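Long-range contacts in thiamine-binding periplasmic protein (Escherichia coli, PDB 2QRY), which binds thiamine, thiamine phosphate and thiamine diphosphate with high affinity in the periplasm and serves the ThiBPQ ABC transporter that imports thiamine: residues 24-29 with 56-61; 88-93 with 308-313; 273-278 with 285-290. All coordinates share one frame; numbering follows the deposited sequence.

The three contacts lie near, but outside, the thiamin phosphate site of this periplasmic binding protein and do not touch one another. Contact 1 pairs two parallel strands, contact 2 joins the first turns of helices 90-96 and 310-328, and contact 3 folds a helix end against residues 285-290. Contacts 1 and 3 both reach the same mixed sheet, with centres 20 Å and nearest atoms about 7 Å apart. The centre of contact 2 is 23 Å from that of contact 1 and 24 Å from that of contact 3; along the chain, contact 3 lies inside the loop closed by contact 2. The side chains of E61, I278 and N88 lie about 7, 8 and 10 Å from the bound thiamin phosphate.

Contact 1 (24-29 with 56-61); sequences VLTVYT and KLVALE
L60 CD2 lies over one face of the Y28 ring where two neighbouring parallel strands end, a beta-alpha-beta unit in which strand 24-29 passes through helices 31-34 and 40-48 to strand 54-59. The methyl stands almost over the middle of the ring, 3.3 Å from its centroid and 12° off the normal, a CH-pi contact. The ring rises on the face that also carries T26, K56 and V58; Y28 OH is hydrogen-bonded to E73 OE1. On that face T26 CG2 approaches V58 CG2 at 4.2 Å. The other face holds V27 and L57, whose side chains run side by side in the same direction, L57 CD2 resting 3.6 Å from V27 CB. With CG1 anti to the backbone N (chi1 -173°), V24 lays that methyl against the K56 chain, 3.6 Å from K56 CE. The backbones exchange hydrogen bonds from K56 N to L25 O, V27 N to K56 O, V58 N to V27 O and T29 N to V58 O, the second nearly straight at 178°. Beyond them E61, salt-bridged to R69, leads to thiamine-binding D62 and G63. The last hydrogen bond of the pairing runs from L60 N to T29 O, 2.9 Å.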
loop_
_atom_site.group_PDB
_atom_site.type_symbol
_atom_site.label_atom_id
_atom_site.label_comp_id
_atom_site.label_asym_id
_atom_site.label_seq_id
_atom_site.Cartn_x
_atom_site.Cartn_y
_atom_site.Cartn_z
ATOM N N VAL A 24 -9.187 -15.445 -20.602
ATOM C CA VAL A 24 -8.308 -15.044 -19.504
ATOM C C VAL A 24 -8.335 -13.547 -19.193
ATOM O O VAL A 24 -8.446 -12.709 -20.089
ATOM C CB VAL A 24 -6.846 -15.433 -19.803
ATOM C CG1 VAL A 24 -5.974 -15.164 -18.582
ATOM C CG2 VAL A 24 -6.764 -16.892 -20.205
ATOM N N LEU A 25 -8.238 -13.221 -17.910
ATOM C CA LEU A 25 -8.210 -11.833 -17.471
ATOM C C LEU A 25 -6.934 -11.712 -16.637
ATOM O O LEU A 25 -6.859 -12.194 -15.503
ATOM C CB LEU A 25 -9.459 -11.515 -16.639
ATOM C CG LEU A 25 -9.919 -10.059 -16.449
ATOM C CD1 LEU A 25 -9.216 -9.420 -15.280
ATOM C CD2 LEU A 25 -9.684 -9.280 -17.723
ATOM N N THR A 26 -5.919 -11.088 -17.223
ATOM C CA THR A 26 -4.624 -10.921 -16.575
ATOM C C THR A 26 -4.576 -9.703 -15.665
ATOM O O THR A 26 -4.784 -8.578 -16.111
ATOM C CB THR A 26 -3.510 -10.814 -17.637
ATOM O OG1 THR A 26 -3.481 -12.025 -18.401
ATOM C CG2 THR A 26 -2.151 -10.602 -16.985
ATOM N N VAL A 27 -4.294 -9.935 -14.389
ATOM C CA VAL A 27 -4.235 -8.848 -13.419
ATOM C C VAL A 27 -2.872 -8.692 -12.729
ATOM O O VAL A 27 -2.504 -9.509 -11.882
ATOM C CB VAL A 27 -5.305 -9.043 -12.318
ATOM C CG1 VAL A 27 -5.264 -7.871 -11.337
ATOM C CG2 VAL A 27 -6.693 -9.177 -12.952
ATOM N N TYR A 28 -2.135 -7.641 -13.091
ATOM C CA TYR A 28 -0.840 -7.360 -12.474
ATOM C C TYR A 28 -1.055 -6.874 -11.037
ATOM O O TYR A 28 -1.923 -6.041 -10.783
ATOM C CB TYR A 28 -0.093 -6.263 -13.237
ATOM C CG TYR A 28 0.575 -6.686 -14.525
ATOM C CD1 TYR A 28 0.493 -7.999 -14.990
ATOM C CD2 TYR A 28 1.307 -5.769 -15.271
ATOM C CE1 TYR A 28 1.128 -8.383 -16.170
ATOM C CE2 TYR A 28 1.945 -6.138 -16.444
ATOM C CZ TYR A 28 1.853 -7.443 -16.890
ATOM O OH TYR A 28 2.491 -7.804 -18.054
ATOM N N THR A 29 -0.257 -7.381 -10.104
ATOM C CA THR A 29 -0.372 -6.963 -8.711
ATOM C C THR A 29 0.924 -7.276 -7.951
ATOM O O THR A 29 1.850 -7.850 -8.520
ATOM C CB THR A 29 -1.578 -7.657 -8.018
ATOM O OG1 THR A 29 -1.790 -7.066 -6.731
ATOM C CG2 THR A 29 -1.323 -9.160 -7.859
ATOM N N LYS A 56 -6.232 -14.459 -13.900
ATOM C CA LYS A 56 -4.817 -14.745 -13.724
ATOM C C LYS A 56 -4.111 -13.611 -12.987
ATOM O O LYS A 56 -3.759 -12.592 -13.583
ATOM C CB LYS A 56 -4.176 -14.987 -15.091
ATOM C CG LYS A 56 -2.970 -15.896 -15.054
ATOM C CD LYS A 56 -2.683 -16.484 -16.429
ATOM C CE LYS A 56 -3.804 -17.424 -16.885
ATOM N NZ LYS A 56 -3.499 -18.074 -18.198
ATOM N N LEU A 57 -3.924 -13.797 -11.683
ATOM C CA LEU A 57 -3.268 -12.810 -10.835
ATOM C C LEU A 57 -1.760 -13.004 -10.861
ATOM O O LEU A 57 -1.241 -14.008 -10.381
ATOM C CB LEU A 57 -3.784 -12.930 -9.404
ATOM C CG LEU A 57 -5.167 -12.320 -9.183
ATOM C CD1 LEU A 57 -5.749 -12.794 -7.850
ATOM C CD2 LEU A 57 -5.050 -10.800 -9.230
ATOM N N VAL A 58 -1.060 -12.027 -11.415
ATOM C CA VAL A 58 0.383 -12.103 -11.529
ATOM C C VAL A 58 1.100 -11.191 -10.542
ATOM O O VAL A 58 1.040 -9.967 -10.670
ATOM C CB VAL A 58 0.831 -11.711 -12.960
ATOM C CG1 VAL A 58 2.314 -11.953 -13.124
ATOM C CG2 VAL A 58 0.041 -12.499 -13.993
ATOM N N ALA A 59 1.763 -11.784 -9.553
ATOM C CA ALA A 59 2.529 -11.011 -8.580
ATOM C C ALA A 59 3.782 -10.609 -9.354
ATOM O O ALA A 59 4.798 -11.306 -9.326
ATOM C CB ALA A 59 2.894 -11.872 -7.390
ATOM N N LEU A 60 3.700 -9.470 -10.029
ATOM C CA LEU A 60 4.776 -8.986 -10.885
ATOM C C LEU A 60 5.791 -7.993 -10.320
ATOM O O LEU A 60 6.994 -8.099 -10.573
ATOM C CB LEU A 60 4.144 -8.373 -12.134
ATOM C CG LEU A 60 4.871 -8.713 -13.423
ATOM C CD1 LEU A 60 4.986 -10.230 -13.533
ATOM C CD2 LEU A 60 4.124 -8.130 -14.609
ATOM N N GLU A 61 5.306 -7.008 -9.582
ATOM C CA GLU A 61 6.185 -5.993 -9.030
ATOM C C GLU A 61 5.571 -5.449 -7.758
ATOM O O GLU A 61 4.439 -5.782 -7.398
ATOM C CB GLU A 61 6.323 -4.817 -10.008
ATOM C CG GLU A 61 6.896 -5.131 -11.380
ATOM C CD GLU A 61 8.411 -5.177 -11.386
ATOM O OE1 GLU A 61 9.033 -4.737 -10.396
ATOM O OE2 GLU A 61 8.981 -5.641 -12.394
#

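Contact 2 (88-93 with 308-313); sequences NLLDAA and FTPAEV
A single water is gripped by three backbone groups of N88, D91 and P310. It donates to P310 O at 2.7 Å and to N88 O at 2.8 Å, and takes a weak bond from D91 N at 3.1 Å. D91 belongs to the first turn of helix 90-96, where no earlier turn of the same helix supplies an acceptor, and the water partly fills that role. Around it the side chains pack without a direct hydrogen bond between the segments. L90 and P310 lie side by side and point the same way, L90 CD1 3.8 Å from P310 CG. The D91 side chain extends along the other helix start: CG is turned anti to its backbone N (chi1 -157°), which places the carboxylate carbon D91 CG 3.9 Å from A311 CA. V313 crosses N88 at about a right angle, with V313 CG1 4.1 Å from N88 OD1, an oxygen that is hydrogen-bonded to Y244 OH. The start of helix 310-328 is closed by a capping box. T309 OG1 accepts from E312 N, while T309 N gives a nearly straight bond to E312 OE1, 2.8 Å long, on the anti side of the carboxylate. The water and the packing join the turn after strand 81-86 to the beginning of the C-terminal helix, with L168 and L172 of helix 165-178 packed against N88 close by. The meeting is thus between two helix starts, bridged by water rather than by a direct polar pair: one molecule satisfies a carbonyl oxygen from each segment, N88 O and P310 O, and weakly the N-H of D91.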
loop_
_atom_site.group_PDB
_atom_site.type_symbol
_atom_site.label_atom_id
_atom_site.label_comp_id
_atom_site.label_asym_id
_atom_site.label_seq_id
_atom_site.Cartn_x
_atom_site.Cartn_y
_atom_site.Cartn_z
ATOM N N ASN A 88 -1.172 7.989 -4.296
ATOM C CA ASN A 88 -0.001 8.809 -4.585
ATOM C C ASN A 88 0.520 8.674 -6.010
ATOM O O ASN A 88 1.360 9.465 -6.442
ATOM C CB ASN A 88 1.136 8.473 -3.613
ATOM C CG ASN A 88 0.768 8.745 -2.169
ATOM O OD1 ASN A 88 0.259 9.818 -1.834
ATOM N ND2 ASN A 88 1.034 7.778 -1.302
ATOM N N LEU A 89 0.029 7.687 -6.749
ATOM C CA LEU A 89 0.507 7.474 -8.109
ATOM C C LEU A 89 -0.518 7.810 -9.181
ATOM O O LEU A 89 -0.226 7.677 -10.367
ATOM C CB LEU A 89 0.935 6.020 -8.285
ATOM C CG LEU A 89 2.063 5.465 -7.414
ATOM C CD1 LEU A 89 2.100 3.946 -7.552
ATOM C CD2 LEU A 89 3.395 6.087 -7.837
ATOM N N LEU A 90 -1.714 8.235 -8.771
ATOM C CA LEU A 90 -2.788 8.554 -9.719
ATOM C C LEU A 90 -2.399 9.476 -10.875
ATOM O O LEU A 90 -2.595 9.133 -12.038
ATOM C CB LEU A 90 -3.980 9.169 -8.988
ATOM C CG LEU A 90 -4.687 8.330 -7.923
ATOM C CD1 LEU A 90 -5.893 9.113 -7.396
ATOM C CD2 LEU A 90 -5.130 6.997 -8.507
ATOM N N ASP A 91 -1.859 10.642 -10.553
ATOM C CA ASP A 91 -1.466 11.603 -11.574
ATOM C C ASP A 91 -0.488 10.962 -12.553
ATOM O O ASP A 91 -0.667 11.029 -13.773
ATOM C CB ASP A 91 -0.811 12.815 -10.914
ATOM C CG ASP A 91 -0.868 14.052 -11.780
ATOM O OD1 ASP A 91 -1.963 14.647 -11.886
ATOM O OD2 ASP A 91 0.178 14.431 -12.357
ATOM N N ALA A 92 0.551 10.342 -11.998
ATOM C CA ALA A 92 1.585 9.681 -12.786
ATOM C C ALA A 92 0.986 8.623 -13.706
ATOM O O ALA A 92 1.377 8.514 -14.871
ATOM C CB ALA A 92 2.610 9.048 -11.860
ATOM N N ALA A 93 0.033 7.857 -13.180
ATOM C CA ALA A 93 -0.623 6.804 -13.954
ATOM C C ALA A 93 -1.463 7.358 -15.107
ATOM O O ALA A 93 -1.297 6.940 -16.251
ATOM C CB ALA A 93 -1.501 5.947 -13.044
ATOM N N PHE A 308 -0.935 14.150 0.263
ATOM C CA PHE A 308 -0.588 15.117 -0.773
ATOM C C PHE A 308 -1.580 14.822 -1.879
ATOM O O PHE A 308 -2.132 13.727 -1.928
ATOM C CB PHE A 308 0.810 14.875 -1.335
ATOM C CG PHE A 308 1.907 15.447 -0.509
ATOM C CD1 PHE A 308 2.797 14.607 0.162
ATOM C CD2 PHE A 308 2.067 16.825 -0.405
ATOM C CE1 PHE A 308 3.834 15.136 0.926
ATOM C CE2 PHE A 308 3.104 17.369 0.356
ATOM C CZ PHE A 308 3.989 16.523 1.023
ATOM N N THR A 309 -1.812 15.783 -2.765
ATOM C CA THR A 309 -2.724 15.549 -3.875
ATOM C C THR A 309 -1.909 14.773 -4.899
ATOM O O THR A 309 -0.684 14.865 -4.909
ATOM C CB THR A 309 -3.200 16.864 -4.517
ATOM O OG1 THR A 309 -2.113 17.474 -5.223
ATOM C CG2 THR A 309 -3.708 17.824 -3.440
ATOM N N PRO A 310 -2.574 13.987 -5.761
ATOM C CA PRO A 310 -1.832 13.223 -6.766
ATOM C C PRO A 310 -0.930 14.119 -7.600
ATOM O O PRO A 310 0.146 13.710 -8.021
ATOM C CB PRO A 310 -2.942 12.579 -7.588
ATOM C CG PRO A 310 -3.990 12.316 -6.547
ATOM C CD PRO A 310 -4.003 13.626 -5.786
ATOM N N ALA A 311 -1.370 15.351 -7.823
ATOM C CA ALA A 311 -0.596 16.298 -8.614
ATOM C C ALA A 311 0.684 16.715 -7.897
ATOM O O ALA A 311 1.751 16.802 -8.510
ATOM C CB ALA A 311 -1.440 17.535 -8.931
ATOM N N GLU A 312 0.580 16.967 -6.597
ATOM C CA GLU A 312 1.739 17.393 -5.827
ATOM C C GLU A 312 2.841 16.344 -5.774
ATOM O O GLU A 312 4.021 16.680 -5.844
ATOM C CB GLU A 312 1.308 17.789 -4.413
ATOM C CG GLU A 312 0.278 18.909 -4.403
ATOM C CD GLU A 312 -0.231 19.248 -3.012
ATOM O OE1 GLU A 312 -0.704 18.337 -2.302
ATOM O OE2 GLU A 312 -0.164 20.434 -2.632
ATOM N N VAL A 313 2.464 15.075 -5.664
ATOM C CA VAL A 313 3.457 14.012 -5.602
ATOM C C VAL A 313 4.147 13.777 -6.942
ATOM O O VAL A 313 5.367 13.693 -7.006
ATOM C CB VAL A 313 2.834 12.695 -5.106
ATOM C CG1 VAL A 313 2.406 12.844 -3.659
ATOM C CG2 VAL A 313 1.640 12.336 -5.955
HETATM O O HOH W 1 0.458 11.100 -8.541
#

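Contact 3 (273-278 with 285-290); sequences AFQNAI and YPVANV
With chi1 at -64°, Q275 holds CG anti to its carbonyl carbon and against A288, Q275 CG lying 3.5 Å from the methyl A288 CB; the bend at chi2, also -64°, then turns the rest of the chain toward V287. V290 approaches the same turn of chain from another direction: with chi1 at 54°, its CG1 sits between its own backbone N and carbonyl carbon and faces the Q275 carbonyl, V290 CG1 being 4.0 Å from Q275 O. That oxygen is already used within its segment, accepting from I278 N at 3.0 Å across a type I beta turn that runs from Q275 to I278. On the far end of the turn, I278 CG2 meets the proline ring of P286 at 4.2 Å from P286 CG, a loose apolar touch. This is where a short helix of the binding-protein fold turns back against the mixed sheet: P286 follows Y285, which is weakly paired, antiparallel, with strand 121-133 through Y125 and brings its ring to thiamine-binding T220. I278 also packs on F123 and D124 of that strand, and V287 on P122. N276 ND2 is hydrogen-bonded back to P272 O. Residues 288-290 form an inverse gamma turn centred on N289, in which V290 N donates to A288 O at 2.6 Å.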
loop_
_atom_site.group_PDB
_atom_site.type_symbol
_atom_site.label_atom_id
_atom_site.label_comp_id
_atom_site.label_asym_id
_atom_site.label_seq_id
_atom_site.Cartn_x
_atom_site.Cartn_y
_atom_site.Cartn_z
ATOM N N ALA A 273 -18.318 -9.658 -2.312
ATOM C CA ALA A 273 -17.580 -10.891 -2.587
ATOM C C ALA A 273 -16.071 -10.637 -2.566
ATOM O O ALA A 273 -15.282 -11.514 -2.204
ATOM C CB ALA A 273 -17.998 -11.458 -3.937
ATOM N N PHE A 274 -15.685 -9.424 -2.948
ATOM C CA PHE A 274 -14.282 -9.021 -2.984
ATOM C C PHE A 274 -13.890 -8.479 -1.614
ATOM O O PHE A 274 -13.082 -9.072 -0.897
ATOM C CB PHE A 274 -14.089 -7.921 -4.040
ATOM C CG PHE A 274 -12.652 -7.591 -4.331
ATOM C CD1 PHE A 274 -11.955 -8.273 -5.325
ATOM C CD2 PHE A 274 -11.992 -6.598 -3.610
ATOM C CE1 PHE A 274 -10.617 -7.968 -5.601
ATOM C CE2 PHE A 274 -10.661 -6.286 -3.877
ATOM C CZ PHE A 274 -9.970 -6.975 -4.879
ATOM N N GLN A 275 -14.491 -7.344 -1.273
ATOM C CA GLN A 275 -14.260 -6.643 -0.017
ATOM C C GLN A 275 -14.213 -7.533 1.219
ATOM O O GLN A 275 -13.425 -7.295 2.127
ATOM C CB GLN A 275 -15.338 -5.581 0.158
ATOM C CG GLN A 275 -15.287 -4.498 -0.902
ATOM C CD GLN A 275 -14.003 -3.694 -0.833
ATOM O OE1 GLN A 275 -13.154 -3.766 -1.726
ATOM N NE2 GLN A 275 -13.850 -2.929 0.237
ATOM N N ASN A 276 -15.063 -8.551 1.249
ATOM C CA ASN A 276 -15.122 -9.476 2.370
ATOM C C ASN A 276 -13.811 -10.220 2.591
ATOM O O ASN A 276 -13.590 -10.784 3.666
ATOM C CB ASN A 276 -16.250 -10.496 2.156
ATOM C CG ASN A 276 -17.557 -10.064 2.784
ATOM O OD1 ASN A 276 -17.639 -9.881 3.995
ATOM N ND2 ASN A 276 -18.590 -9.903 1.964
ATOM N N ALA A 277 -12.944 -10.235 1.583
ATOM C CA ALA A 277 -11.668 -10.934 1.717
ATOM C C ALA A 277 -10.515 -9.984 2.020
ATOM O O ALA A 277 -9.402 -10.423 2.308
ATOM C CB ALA A 277 -11.371 -11.737 0.456
ATOM N N ILE A 278 -10.785 -8.682 1.965
ATOM C CA ILE A 278 -9.755 -7.688 2.235
ATOM C C ILE A 278 -9.301 -7.641 3.694
ATOM O O ILE A 278 -8.102 -7.687 3.971
ATOM C CB ILE A 278 -10.210 -6.266 1.814
ATOM C CG1 ILE A 278 -10.083 -6.104 0.294
ATOM C CG2 ILE A 278 -9.360 -5.208 2.516
ATOM C CD1 ILE A 278 -8.653 -6.240 -0.222
ATOM N N TYR A 285 -8.339 -1.609 5.593
ATOM C CA TYR A 285 -9.757 -1.294 5.763
ATOM C C TYR A 285 -10.450 -1.365 4.402
ATOM O O TYR A 285 -9.975 -0.787 3.423
ATOM C CB TYR A 285 -9.933 0.105 6.365
ATOM C CG TYR A 285 -9.417 0.223 7.779
ATOM C CD1 TYR A 285 -10.080 -0.395 8.839
ATOM C CD2 TYR A 285 -8.252 0.936 8.056
ATOM C CE1 TYR A 285 -9.595 -0.308 10.142
ATOM C CE2 TYR A 285 -7.758 1.032 9.356
ATOM C CZ TYR A 285 -8.435 0.406 10.392
ATOM O OH TYR A 285 -7.942 0.488 11.670
ATOM N N PRO A 286 -11.580 -2.084 4.324
ATOM C CA PRO A 286 -12.340 -2.232 3.081
ATOM C C PRO A 286 -12.903 -0.909 2.584
ATOM O O PRO A 286 -13.040 0.057 3.342
ATOM C CB PRO A 286 -13.449 -3.210 3.462
ATOM C CG PRO A 286 -12.858 -3.982 4.586
ATOM C CD PRO A 286 -12.171 -2.912 5.387
ATOM N N VAL A 287 -13.238 -0.879 1.303
ATOM C CA VAL A 287 -13.783 0.312 0.684
ATOM C C VAL A 287 -15.315 0.264 0.722
ATOM O O VAL A 287 -15.984 1.284 0.558
ATOM C CB VAL A 287 -13.263 0.439 -0.764
ATOM C CG1 VAL A 287 -13.912 -0.592 -1.651
ATOM C CG2 VAL A 287 -13.494 1.821 -1.264
ATOM N N ALA A 288 -15.859 -0.930 0.947
ATOM C CA ALA A 288 -17.304 -1.122 1.053
ATOM C C ALA A 288 -17.597 -1.403 2.522
ATOM O O ALA A 288 -16.759 -1.966 3.226
ATOM C CB ALA A 288 -17.751 -2.297 0.200
ATOM N N ASN A 289 -18.782 -1.011 2.980
ATOM C CA ASN A 289 -19.176 -1.210 4.372
ATOM C C ASN A 289 -19.389 -2.675 4.746
ATOM O O ASN A 289 -20.496 -3.077 5.103
ATOM C CB ASN A 289 -20.445 -0.405 4.676
ATOM N N VAL A 290 -18.327 -3.471 4.659
ATOM C CA VAL A 290 -18.399 -4.882 5.021
ATOM C C VAL A 290 -18.100 -4.964 6.519
ATOM O O VAL A 290 -17.736 -3.961 7.134
ATOM C CB VAL A 290 -17.365 -5.717 4.225
ATOM C CG1 VAL A 290 -15.983 -5.139 4.403
ATOM C CG2 VAL A 290 -17.386 -7.164 4.688
#